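Local coordinates for NURA (PDB 2YGK), which processes the ends of linear double-stranded DNA as a manganese-dependent nuclease and probably acts with HerA in double-strand break repair, at residues 26-31 and 210-214; 51-57 and 77-83; 68-74 and 94-100; 224-230 and 260-266. All blocks are in the same frame, centred on the assembly; numbering follows the deposited sequence.

Contact 1 (26-31 and 210-214); sequences YLKQEI and FGTDY
Two torsions bring Tyr-26 and Asp-213 together: CG of Tyr-26 stands opposite its backbone N (chi1 160°), sending the ring off the helix toward 210-214, while CG of Asp-213 lies beside its own N (chi1 -72°), bringing the carboxylate to the ring. OH of Tyr-26 accepts the amide N of Asp-213 at 2.9 Å, a fairly straight bond with 159° at the hydrogen. The carboxylate plane lies nearly parallel to the ring, and OD2 of Asp-213 comes obliquely to 3.6 Å from CZ of Tyr-26; the same OD2 forms a salt bridge with Lys-99 of the second subunit. A phenylalanine in place of Tyr-26 would probably leave the Asp-213 amide without its acceptor and let this piece of chain move more freely. The contact thus fastens the long helix 17-38 to the irregular connection between strand 197-201 and helix 216-223, beside the dimer interface. One turn along, Glu-30 and Thr-212 run alongside in opposing directions, CG of Glu-30 being 3.5 Å from CG2 of Thr-212. OG1 of Thr-212 donates to Tyr-214 O at 2.9 Å. Leu-27 is set perpendicular to Tyr-214, with its CD1 over one ring face and its CD2 4.0 Å from CD1 of Tyr-214. Tyr-214 OH is hydrogen-bonded to Ile-68 O of the second subunit. Next to Glu-30, CG2 of Ile-31 reaches CD1 of Phe-210 at 4.4 Å.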
# COMPACT_ATOMS: atom_id res chain seq x y z
N TYR A 26 3.23 -28.73 9.73
CA TYR A 26 3.60 -27.86 10.85
C TYR A 26 2.37 -27.51 11.67
O TYR A 26 2.37 -27.67 12.89
CB TYR A 26 4.30 -26.58 10.38
CG TYR A 26 4.28 -25.45 11.41
CD1 TYR A 26 5.32 -25.30 12.35
CD2 TYR A 26 3.23 -24.51 11.43
CE1 TYR A 26 5.31 -24.26 13.27
CE2 TYR A 26 3.21 -23.47 12.36
CZ TYR A 26 4.25 -23.34 13.28
OH TYR A 26 4.23 -22.32 14.19
N LEU A 27 1.33 -27.04 10.99
CA LEU A 27 0.09 -26.62 11.66
C LEU A 27 -0.61 -27.77 12.34
O LEU A 27 -1.12 -27.60 13.43
CB LEU A 27 -0.87 -25.95 10.67
CG LEU A 27 -0.52 -24.51 10.28
CD1 LEU A 27 -1.26 -24.07 9.02
CD2 LEU A 27 -0.80 -23.56 11.46
N LYS A 28 -0.62 -28.93 11.69
CA LYS A 28 -1.27 -30.13 12.25
C LYS A 28 -0.56 -30.60 13.52
O LYS A 28 -1.21 -31.02 14.48
CB LYS A 28 -1.27 -31.25 11.19
CG LYS A 28 -2.06 -32.50 11.57
CD LYS A 28 -2.07 -33.52 10.43
CE LYS A 28 -2.69 -34.85 10.86
NZ LYS A 28 -2.72 -35.84 9.75
N GLN A 29 0.76 -30.49 13.53
CA GLN A 29 1.61 -30.98 14.62
C GLN A 29 1.93 -29.88 15.63
O GLN A 29 2.58 -30.13 16.63
CB GLN A 29 2.90 -31.59 14.05
CG GLN A 29 2.91 -33.13 14.04
CD GLN A 29 3.72 -33.75 12.90
OE1 GLN A 29 4.18 -33.06 11.98
NE2 GLN A 29 3.89 -35.08 12.96
N GLU A 30 1.47 -28.67 15.37
CA GLU A 30 1.70 -27.56 16.29
C GLU A 30 0.52 -27.39 17.23
O GLU A 30 0.72 -27.11 18.40
CB GLU A 30 1.93 -26.25 15.52
CG GLU A 30 2.24 -25.01 16.37
CD GLU A 30 3.69 -24.92 16.81
OE1 GLU A 30 4.44 -25.92 16.70
OE2 GLU A 30 4.09 -23.83 17.26
N ILE A 31 -0.71 -27.55 16.72
CA ILE A 31 -1.89 -27.19 17.52
C ILE A 31 -3.27 -27.75 17.09
O ILE A 31 -4.29 -27.10 17.34
CB ILE A 31 -2.00 -25.62 17.66
CG1 ILE A 31 -1.92 -24.94 16.29
CG2 ILE A 31 -0.93 -25.07 18.61
CD1 ILE A 31 -3.15 -25.10 15.45
N PHE A 210 -2.03 -19.02 20.64
CA PHE A 210 -1.29 -20.21 20.24
C PHE A 210 0.19 -19.99 19.99
O PHE A 210 0.95 -20.94 20.00
CB PHE A 210 -1.91 -20.80 18.99
CG PHE A 210 -3.37 -21.06 19.11
CD1 PHE A 210 -3.84 -22.08 19.93
CD2 PHE A 210 -4.28 -20.31 18.41
CE1 PHE A 210 -5.20 -22.34 20.04
CE2 PHE A 210 -5.64 -20.55 18.51
CZ PHE A 210 -6.10 -21.58 19.32
N GLY A 211 0.60 -18.75 19.72
CA GLY A 211 2.01 -18.43 19.56
C GLY A 211 2.70 -19.18 18.43
O GLY A 211 3.76 -19.79 18.63
N THR A 212 2.09 -19.15 17.25
CA THR A 212 2.57 -19.90 16.09
C THR A 212 2.95 -18.95 14.97
O THR A 212 2.83 -17.73 15.11
CB THR A 212 1.50 -20.90 15.59
OG1 THR A 212 0.43 -20.19 14.95
CG2 THR A 212 0.96 -21.75 16.74
N ASP A 213 3.42 -19.51 13.86
CA ASP A 213 3.82 -18.71 12.71
C ASP A 213 2.63 -18.07 12.04
O ASP A 213 2.79 -17.09 11.32
CB ASP A 213 4.57 -19.56 11.68
CG ASP A 213 5.97 -19.95 12.14
OD1 ASP A 213 6.59 -19.20 12.91
OD2 ASP A 213 6.45 -21.02 11.70
N TYR A 214 1.44 -18.63 12.26
CA TYR A 214 0.19 -18.12 11.68
C TYR A 214 -0.65 -17.40 12.74
O TYR A 214 -0.46 -17.61 13.93
CB TYR A 214 -0.58 -19.27 11.02
CG TYR A 214 0.04 -19.68 9.71
CD1 TYR A 214 1.11 -20.55 9.66
CD2 TYR A 214 -0.42 -19.14 8.52
CE1 TYR A 214 1.71 -20.89 8.44
CE2 TYR A 214 0.15 -19.47 7.31
CZ TYR A 214 1.22 -20.34 7.26
OH TYR A 214 1.78 -20.64 6.03

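Contact 2 (51-57 and 77-83); sequences TCKFVAI and ESVIGDN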
# COMPACT_ATOMS: atom_id res chain seq x y z
N THR A 51 -34.00 -8.16 21.00
CA THR A 51 -34.32 -6.73 21.05
C THR A 51 -33.22 -5.90 21.66
O THR A 51 -33.18 -5.73 22.88
CB THR A 51 -35.55 -6.45 21.91
OG1 THR A 51 -36.67 -7.19 21.40
CG2 THR A 51 -35.86 -4.93 21.93
N CYS A 52 -32.36 -5.34 20.82
CA CYS A 52 -31.17 -4.66 21.30
C CYS A 52 -30.53 -3.86 20.15
O CYS A 52 -30.42 -4.34 19.02
CB CYS A 52 -30.21 -5.71 21.88
SG CYS A 52 -28.53 -5.16 22.03
N LYS A 53 -30.12 -2.63 20.43
CA LYS A 53 -29.81 -1.68 19.39
C LYS A 53 -28.32 -1.47 19.24
O LYS A 53 -27.62 -1.21 20.21
CB LYS A 53 -30.51 -0.34 19.65
CG LYS A 53 -31.85 -0.19 18.97
CD LYS A 53 -32.50 1.12 19.40
CE LYS A 53 -33.75 1.47 18.59
NZ LYS A 53 -34.85 0.51 18.95
N PHE A 54 -27.86 -1.60 18.00
CA PHE A 54 -26.46 -1.48 17.65
C PHE A 54 -26.29 -0.31 16.73
O PHE A 54 -27.05 -0.19 15.75
CB PHE A 54 -25.99 -2.71 16.90
CG PHE A 54 -26.08 -3.97 17.70
CD1 PHE A 54 -25.02 -4.37 18.50
CD2 PHE A 54 -27.24 -4.74 17.68
CE1 PHE A 54 -25.12 -5.54 19.26
CE2 PHE A 54 -27.33 -5.91 18.41
CZ PHE A 54 -26.26 -6.30 19.22
N VAL A 55 -25.33 0.57 17.05
CA VAL A 55 -24.90 1.61 16.12
C VAL A 55 -23.56 1.14 15.59
O VAL A 55 -22.61 0.97 16.35
CB VAL A 55 -24.74 3.00 16.81
CG1 VAL A 55 -24.14 4.03 15.83
CG2 VAL A 55 -26.06 3.49 17.36
N ALA A 56 -23.46 0.95 14.28
CA ALA A 56 -22.20 0.58 13.64
C ALA A 56 -21.59 1.77 12.89
O ALA A 56 -22.29 2.56 12.30
CB ALA A 56 -22.42 -0.56 12.69
N ILE A 57 -20.27 1.87 12.91
CA ILE A 57 -19.57 2.88 12.21
C ILE A 57 -18.50 2.21 11.39
O ILE A 57 -17.73 1.39 11.94
CB ILE A 57 -18.89 3.90 13.15
CG1 ILE A 57 -19.93 4.71 13.97
CG2 ILE A 57 -18.00 4.90 12.35
CD1 ILE A 57 -20.04 4.29 15.42
N GLU A 77 -19.87 6.62 7.94
CA GLU A 77 -21.28 6.52 8.18
C GLU A 77 -21.56 5.79 9.48
O GLU A 77 -20.91 4.80 9.78
CB GLU A 77 -21.89 5.76 7.03
CG GLU A 77 -23.39 5.61 7.10
CD GLU A 77 -23.94 5.03 5.83
OE1 GLU A 77 -23.95 3.85 5.65
OE2 GLU A 77 -24.38 5.73 4.96
N SER A 78 -22.51 6.29 10.25
CA SER A 78 -23.08 5.55 11.37
C SER A 78 -24.40 4.92 10.89
O SER A 78 -25.12 5.48 10.06
CB SER A 78 -23.32 6.45 12.61
OG SER A 78 -24.27 7.47 12.33
N VAL A 79 -24.67 3.74 11.43
CA VAL A 79 -25.81 2.94 11.05
C VAL A 79 -26.43 2.36 12.32
O VAL A 79 -25.73 1.71 13.11
CB VAL A 79 -25.37 1.78 10.11
CG1 VAL A 79 -26.43 0.74 10.05
CG2 VAL A 79 -25.07 2.30 8.74
N ILE A 80 -27.73 2.62 12.52
CA ILE A 80 -28.48 2.00 13.62
C ILE A 80 -29.22 0.75 13.15
O ILE A 80 -29.97 0.80 12.17
CB ILE A 80 -29.47 3.00 14.31
CG1 ILE A 80 -29.92 2.47 15.67
CG2 ILE A 80 -30.70 3.28 13.42
CD1 ILE A 80 -30.16 3.56 16.72
N GLY A 81 -29.02 -0.36 13.86
CA GLY A 81 -29.71 -1.64 13.57
C GLY A 81 -30.26 -2.43 14.76
O GLY A 81 -29.65 -2.50 15.82
N ASP A 82 -31.44 -3.02 14.57
CA ASP A 82 -31.95 -4.04 15.48
C ASP A 82 -32.74 -5.08 14.70
O ASP A 82 -32.81 -5.02 13.47
CB ASP A 82 -32.80 -3.46 16.64
CG ASP A 82 -34.04 -2.71 16.17
OD1 ASP A 82 -34.18 -2.41 14.96
OD2 ASP A 82 -34.90 -2.39 17.01
N ASN A 83 -33.27 -6.05 15.43
CA ASN A 83 -34.29 -6.97 14.95
C ASN A 83 -35.18 -6.36 13.86
O ASN A 83 -35.30 -6.92 12.78
CB ASN A 83 -35.19 -7.41 16.13
CG ASN A 83 -34.45 -8.27 17.13
OD1 ASN A 83 -33.24 -8.54 16.98
ND2 ASN A 83 -35.17 -8.72 18.17
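Residues 54-57 and 77-82 run antiparallel, their short axes approaching to 4.4 Å with 154° between the chain directions. They are the far ends of the beta hairpin formed by strands 54-65 and 70-82, part of the mixed central sheet of a nuclease domain assigned to the RNase H-like clan. Phe-54 with Gly-81 and Ala-56 with Val-79 are the hydrogen-bonded pairs. In the first, Phe-54 N reaches Gly-81 O at 3.0 Å and Gly-81 N returns to Phe-54 O at 2.7 Å; in the second, the amides and carbonyls of Ala-56 and Val-79 bond in both directions. The alternate pairs, Val-55 with Ile-80 and Ile-57 with Ser-78, are non-hydrogen-bonded and direct their side chains to the other face. There CG2 of Val-55 comes at a slant to CD1 of Ile-80 at 4.2 Å, and CG1 of Ile-57, anti to the carbonyl carbon (chi1 -65°), packs 4.0 Å from CB of Ser-78. OG of Ser-78 is engaged by Asp-123. On the face of Ala-56 and Val-79 lies helix 300-309, whereas helix 104-123 touches Ile-57; this residue, just before the manganese ligand Asp-58, has its side chain about 8 Å from the ion. Toward the surface, the side chains of Lys-53 and Asp-82 run in parallel, NZ of Lys-53 making a salt bridge to OD2 of Asp-82 at 3.5 Å whose hydrogen bond is weak; OD1 of Asp-82 takes the amide N of Gly-85. Across from Gly-81, the Phe-54 ring turns its edge to the glycine carbonyl, with CD2 of Phe-54 3.8 Å from Gly-81 O.

Contact 3 (68-74 and 94-100); sequences IGIVYAV and QIGIFKP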
# COMPACT_ATOMS: atom_id res chain seq x y z
N ILE A 68 -1.95 18.12 -9.79
CA ILE A 68 -2.40 19.11 -8.80
C ILE A 68 -2.09 18.69 -7.35
O ILE A 68 -2.06 19.52 -6.46
CB ILE A 68 -3.90 19.41 -8.96
CG1 ILE A 68 -4.27 20.78 -8.40
CG2 ILE A 68 -4.76 18.34 -8.29
CD1 ILE A 68 -3.83 21.95 -9.23
N GLY A 69 -1.87 17.39 -7.14
CA GLY A 69 -1.47 16.83 -5.87
C GLY A 69 -2.20 15.51 -5.68
O GLY A 69 -2.62 14.91 -6.65
N ILE A 70 -2.37 15.09 -4.42
CA ILE A 70 -3.10 13.89 -4.07
C ILE A 70 -4.56 14.22 -3.86
O ILE A 70 -4.94 14.78 -2.83
CB ILE A 70 -2.58 13.24 -2.77
CG1 ILE A 70 -1.05 13.18 -2.74
CG2 ILE A 70 -3.16 11.83 -2.62
CD1 ILE A 70 -0.47 12.50 -3.95
N VAL A 71 -5.39 13.86 -4.83
CA VAL A 71 -6.81 14.13 -4.76
C VAL A 71 -7.47 13.03 -3.96
O VAL A 71 -7.45 11.90 -4.39
CB VAL A 71 -7.45 14.16 -6.15
CG1 VAL A 71 -8.97 14.37 -6.03
CG2 VAL A 71 -6.81 15.27 -7.02
N TYR A 72 -8.07 13.37 -2.82
CA TYR A 72 -8.63 12.37 -1.93
C TYR A 72 -10.08 12.60 -1.58
O TYR A 72 -10.63 13.69 -1.73
CB TYR A 72 -7.85 12.32 -0.63
CG TYR A 72 -8.08 13.54 0.22
CD1 TYR A 72 -7.27 14.67 0.07
CD2 TYR A 72 -9.11 13.59 1.13
CE1 TYR A 72 -7.48 15.80 0.85
CE2 TYR A 72 -9.33 14.70 1.90
CZ TYR A 72 -8.51 15.82 1.77
OH TYR A 72 -8.74 16.94 2.56
N ALA A 73 -10.68 11.55 -1.05
CA ALA A 73 -12.04 11.58 -0.61
C ALA A 73 -12.14 10.62 0.54
O ALA A 73 -11.70 9.49 0.45
CB ALA A 73 -12.94 11.17 -1.74
N VAL A 74 -12.72 11.08 1.63
CA VAL A 74 -12.97 10.25 2.81
C VAL A 74 -14.45 10.34 3.14
O VAL A 74 -15.11 11.35 2.82
CB VAL A 74 -12.20 10.79 4.03
CG1 VAL A 74 -10.69 10.59 3.86
CG2 VAL A 74 -12.56 12.26 4.26
N GLN A 94 -15.49 14.30 3.41
CA GLN A 94 -14.90 15.38 2.64
C GLN A 94 -14.17 14.89 1.38
O GLN A 94 -13.60 13.80 1.39
CB GLN A 94 -13.92 16.15 3.53
CG GLN A 94 -13.44 17.50 2.94
CD GLN A 94 -13.34 18.57 4.02
OE1 GLN A 94 -12.91 18.29 5.15
NE2 GLN A 94 -13.76 19.80 3.69
N ILE A 95 -14.20 15.69 0.31
CA ILE A 95 -13.25 15.57 -0.84
C ILE A 95 -12.24 16.70 -0.77
O ILE A 95 -12.57 17.81 -0.38
CB ILE A 95 -13.95 15.72 -2.20
CG1 ILE A 95 -15.02 14.65 -2.39
CG2 ILE A 95 -12.95 15.61 -3.33
CD1 ILE A 95 -15.90 14.89 -3.61
N GLY A 96 -11.01 16.45 -1.19
CA GLY A 96 -9.96 17.46 -1.13
C GLY A 96 -8.71 17.08 -1.89
O GLY A 96 -8.68 16.03 -2.55
N ILE A 97 -7.68 17.93 -1.78
CA ILE A 97 -6.36 17.70 -2.38
C ILE A 97 -5.27 17.86 -1.33
O ILE A 97 -5.26 18.84 -0.64
CB ILE A 97 -6.06 18.75 -3.47
CG1 ILE A 97 -7.17 18.78 -4.52
CG2 ILE A 97 -4.70 18.49 -4.12
CD1 ILE A 97 -7.00 19.91 -5.56
N PHE A 98 -4.34 16.91 -1.20
CA PHE A 98 -3.12 17.17 -0.42
C PHE A 98 -1.94 17.49 -1.34
O PHE A 98 -1.91 17.07 -2.49
CB PHE A 98 -2.70 15.99 0.45
CG PHE A 98 -3.60 15.74 1.62
CD1 PHE A 98 -4.18 16.77 2.33
CD2 PHE A 98 -3.82 14.43 2.05
CE1 PHE A 98 -4.99 16.52 3.43
CE2 PHE A 98 -4.66 14.17 3.17
CZ PHE A 98 -5.24 15.21 3.86
N LYS A 99 -0.99 18.25 -0.80
CA LYS A 99 0.28 18.48 -1.45
C LYS A 99 1.02 17.15 -1.47
O LYS A 99 0.83 16.34 -0.56
CB LYS A 99 1.12 19.49 -0.68
CG LYS A 99 0.54 20.88 -0.63
CD LYS A 99 1.59 21.89 -0.20
CE LYS A 99 1.00 22.99 0.70
NZ LYS A 99 2.01 24.07 0.94
N PRO A 100 1.87 16.93 -2.50
CA PRO A 100 2.62 15.69 -2.67
C PRO A 100 3.47 15.34 -1.46
O PRO A 100 4.06 16.22 -0.86
CB PRO A 100 3.52 16.01 -3.87
CG PRO A 100 2.76 16.99 -4.64
CD PRO A 100 2.03 17.82 -3.66
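The tight part of this contact is a three-layer arrangement of Gly-96, Tyr-72 and Phe-98. CG of Tyr-72 sits between its backbone N and carbonyl carbon (chi1 70°), which folds the ring across onto the neighbouring strand. One ring face lies over CA of Gly-96, 3.9 Å from the ring centroid, leaving no room for a CB at this position, beside the Tyr-72 hydroxyl. Over the opposite face stacks Phe-98, with centroids 4.3 Å apart and planes at 27°, and Arg-107 adds a cation-pi contact to Phe-98. A serine at Tyr-72 would probably strip Gly-96 of its lid and leave the Phe-98 ring without its stacking mate. Such pairing of an aromatic ring with a cross-strand glycine is the aromatic rescue of glycine, here within the antiparallel hairpin of strands 70-82 and 85-98, the latter outermost within this chain. Ile-70 with Phe-98 and Tyr-72 with Gly-96 are its hydrogen-bonded pairs, Tyr-72 N reaching Gly-96 O at 2.7 Å. On the other face, CD1 of Ile-97 meets CG2 of Ile-68 at 3.9 Å, and CB of Ala-73 meets CG1 of Ile-95 at 4.1 Å. The solvent side is at Lys-99, which is exposed and points away from 68-74, its NZ going to Asp-213 of the second subunit. The Ile-97 amide binds Gln-19 OE1 of that subunit.

Contact 4 (224-230 and 260-266); sequences TEKRGFS and YTRLDNG
Arg-262 and Thr-224 lie alongside with their side chains pointing opposite ways, and a bend in the arginine chain (chi3 -67°) lays its guanidinium against the backbone of 224-226. NH1 of Arg-262 donates to OG1 of Thr-224 at 2.6 Å and to Lys-226 O at 3.1 Å; both acceptors lie in the guanidinium plane, although NH1 stands above the carbonyl plane of Lys-226. Backbone CA and O of Glu-225 lie over one guanidinium face. Arg-227 stretches the other way, its NE reaching Leu-263 O at 2.7 Å, while its NH2 pairs with Asp-288. OD1 of Asn-265 takes Arg-227 N at 2.7 Å, almost perfectly straight (177°). These groups extend past the end of the antiparallel pairing of strands 228-236 and 255-262 in the central sheet, whose short axes lie 4.6 Å apart at 167°. Within it Gly-228 O is gripped from opposite faces of its plane, by Arg-262 N at 3.0 Å and OG1 of Thr-261 at 2.8 Å, and OG of Ser-230 accepts Tyr-260 N. NH2 of Arg-262 also donates to Leu-220 O in helix 216-223, and NE to Lys-267 O; OE2 of Glu-225 is 6.4 Å from that NE. With Thr-224 OG1 and the carbonyls of Lys-226, Leu-220 and Lys-267 as acceptors, the charge of this buried arginine is probably offset at least partly by neutral dipoles.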
# COMPACT_ATOMS: atom_id res chain seq x y z
N THR A 224 -11.72 -25.44 13.96
CA THR A 224 -13.04 -25.49 14.57
C THR A 224 -14.07 -25.16 13.50
O THR A 224 -13.75 -24.45 12.53
CB THR A 224 -13.17 -24.48 15.72
OG1 THR A 224 -13.36 -23.16 15.22
CG2 THR A 224 -11.95 -24.51 16.62
N GLU A 225 -15.28 -25.69 13.65
CA GLU A 225 -16.37 -25.43 12.72
C GLU A 225 -17.53 -24.74 13.38
O GLU A 225 -18.15 -23.88 12.76
CB GLU A 225 -16.88 -26.73 12.06
CG GLU A 225 -17.76 -26.55 10.76
CD GLU A 225 -19.30 -26.71 10.98
OE1 GLU A 225 -19.74 -27.75 11.50
OE2 GLU A 225 -20.08 -25.80 10.59
N LYS A 226 -17.82 -25.12 14.62
CA LYS A 226 -19.09 -24.77 15.25
C LYS A 226 -19.08 -23.36 15.86
O LYS A 226 -18.03 -22.82 16.26
CB LYS A 226 -19.47 -25.79 16.31
CG LYS A 226 -19.98 -27.13 15.76
CD LYS A 226 -21.49 -27.11 15.65
CE LYS A 226 -22.08 -28.27 14.85
NZ LYS A 226 -23.58 -28.43 15.14
N ARG A 227 -20.26 -22.76 15.92
CA ARG A 227 -20.44 -21.47 16.59
C ARG A 227 -19.85 -21.48 18.01
O ARG A 227 -20.08 -22.42 18.77
CB ARG A 227 -21.93 -21.13 16.63
CG ARG A 227 -22.31 -19.91 17.45
CD ARG A 227 -23.85 -19.77 17.48
NE ARG A 227 -24.33 -18.44 17.88
CZ ARG A 227 -24.79 -18.12 19.09
NH1 ARG A 227 -24.80 -19.02 20.08
NH2 ARG A 227 -25.24 -16.89 19.34
N GLY A 228 -19.11 -20.45 18.36
CA GLY A 228 -18.47 -20.40 19.66
C GLY A 228 -17.53 -19.23 19.94
O GLY A 228 -17.61 -18.18 19.34
N PHE A 229 -16.66 -19.42 20.92
CA PHE A 229 -15.79 -18.38 21.39
C PHE A 229 -14.54 -18.93 21.99
O PHE A 229 -14.50 -20.06 22.41
CB PHE A 229 -16.50 -17.50 22.41
CG PHE A 229 -16.89 -18.20 23.64
CD1 PHE A 229 -18.07 -18.93 23.70
CD2 PHE A 229 -16.09 -18.13 24.77
CE1 PHE A 229 -18.45 -19.60 24.88
CE2 PHE A 229 -16.45 -18.80 25.94
CZ PHE A 229 -17.63 -19.53 26.00
N SER A 230 -13.50 -18.13 22.00
CA SER A 230 -12.21 -18.62 22.45
C SER A 230 -11.97 -18.29 23.89
O SER A 230 -12.65 -17.44 24.46
CB SER A 230 -11.13 -17.91 21.66
OG SER A 230 -11.03 -16.56 22.07
N TYR A 260 -12.13 -14.35 20.32
CA TYR A 260 -12.52 -14.69 18.97
C TYR A 260 -13.82 -15.41 19.02
O TYR A 260 -14.05 -16.24 19.88
CB TYR A 260 -11.50 -15.59 18.38
CG TYR A 260 -10.20 -14.89 18.17
CD1 TYR A 260 -9.98 -14.10 17.01
CD2 TYR A 260 -9.18 -15.00 19.09
CE1 TYR A 260 -8.78 -13.46 16.79
CE2 TYR A 260 -7.94 -14.36 18.87
CZ TYR A 260 -7.76 -13.59 17.72
OH TYR A 260 -6.54 -12.96 17.50
N THR A 261 -14.72 -15.10 18.12
CA THR A 261 -16.02 -15.77 18.15
C THR A 261 -16.39 -16.07 16.72
O THR A 261 -15.94 -15.39 15.80
CB THR A 261 -17.13 -14.86 18.84
OG1 THR A 261 -18.40 -15.55 18.93
CG2 THR A 261 -17.26 -13.57 18.09
N ARG A 262 -17.15 -17.15 16.58
CA ARG A 262 -17.86 -17.48 15.38
C ARG A 262 -19.30 -17.42 15.78
O ARG A 262 -19.69 -18.17 16.68
CB ARG A 262 -17.52 -18.91 14.93
CG ARG A 262 -18.35 -19.38 13.73
CD ARG A 262 -17.97 -20.77 13.28
NE ARG A 262 -16.62 -20.89 12.71
CZ ARG A 262 -15.58 -21.52 13.26
NH1 ARG A 262 -15.66 -22.11 14.44
NH2 ARG A 262 -14.41 -21.57 12.61
N LEU A 263 -20.09 -16.58 15.11
CA LEU A 263 -21.49 -16.34 15.48
C LEU A 263 -22.44 -17.39 14.94
O LEU A 263 -23.56 -17.52 15.43
CB LEU A 263 -21.97 -14.98 14.99
CG LEU A 263 -21.14 -13.85 15.59
CD1 LEU A 263 -21.39 -12.62 14.82
CD2 LEU A 263 -21.38 -13.63 17.10
N ASP A 264 -21.97 -18.14 13.94
CA ASP A 264 -22.83 -19.03 13.15
C ASP A 264 -22.00 -20.21 12.65
O ASP A 264 -20.88 -20.03 12.13
CB ASP A 264 -23.38 -18.23 11.99
CG ASP A 264 -24.28 -19.03 11.10
OD1 ASP A 264 -24.51 -20.23 11.37
OD2 ASP A 264 -24.76 -18.43 10.10
N ASN A 265 -22.54 -21.41 12.85
CA ASN A 265 -21.89 -22.65 12.45
C ASN A 265 -21.35 -22.57 11.04
O ASN A 265 -22.09 -22.25 10.14
CB ASN A 265 -22.89 -23.79 12.49
CG ASN A 265 -23.15 -24.33 13.89
OD1 ASN A 265 -22.43 -24.01 14.85
ND2 ASN A 265 -24.14 -25.20 14.01
N GLY A 266 -20.06 -22.83 10.86
CA GLY A 266 -19.47 -22.96 9.54
C GLY A 266 -18.96 -21.67 8.93
O GLY A 266 -18.38 -21.68 7.84

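From the N terminus, contact 1 opens first, on helix 17-38, and closes its loop only at 210-214, so that contacts 2 and 3 are nested inside it. Those two cross: 68-74 begins before contact 2 closes at 77-83, and contact 3 closes later at 94-100. Sharing strand 70-82, they join three successive strands at one end of the central sheet, although their centres lie 31 Å apart. Contact 4 follows in series after contact 1, opening at 224-230 and closing at 260-266, and unites 228-236 with 255-262 toward the other end, its nearest atoms about 7 Å from contact 1. Contacts 1 and 3 sit on opposite sides of the chain's centre, yet both touch the second subunit.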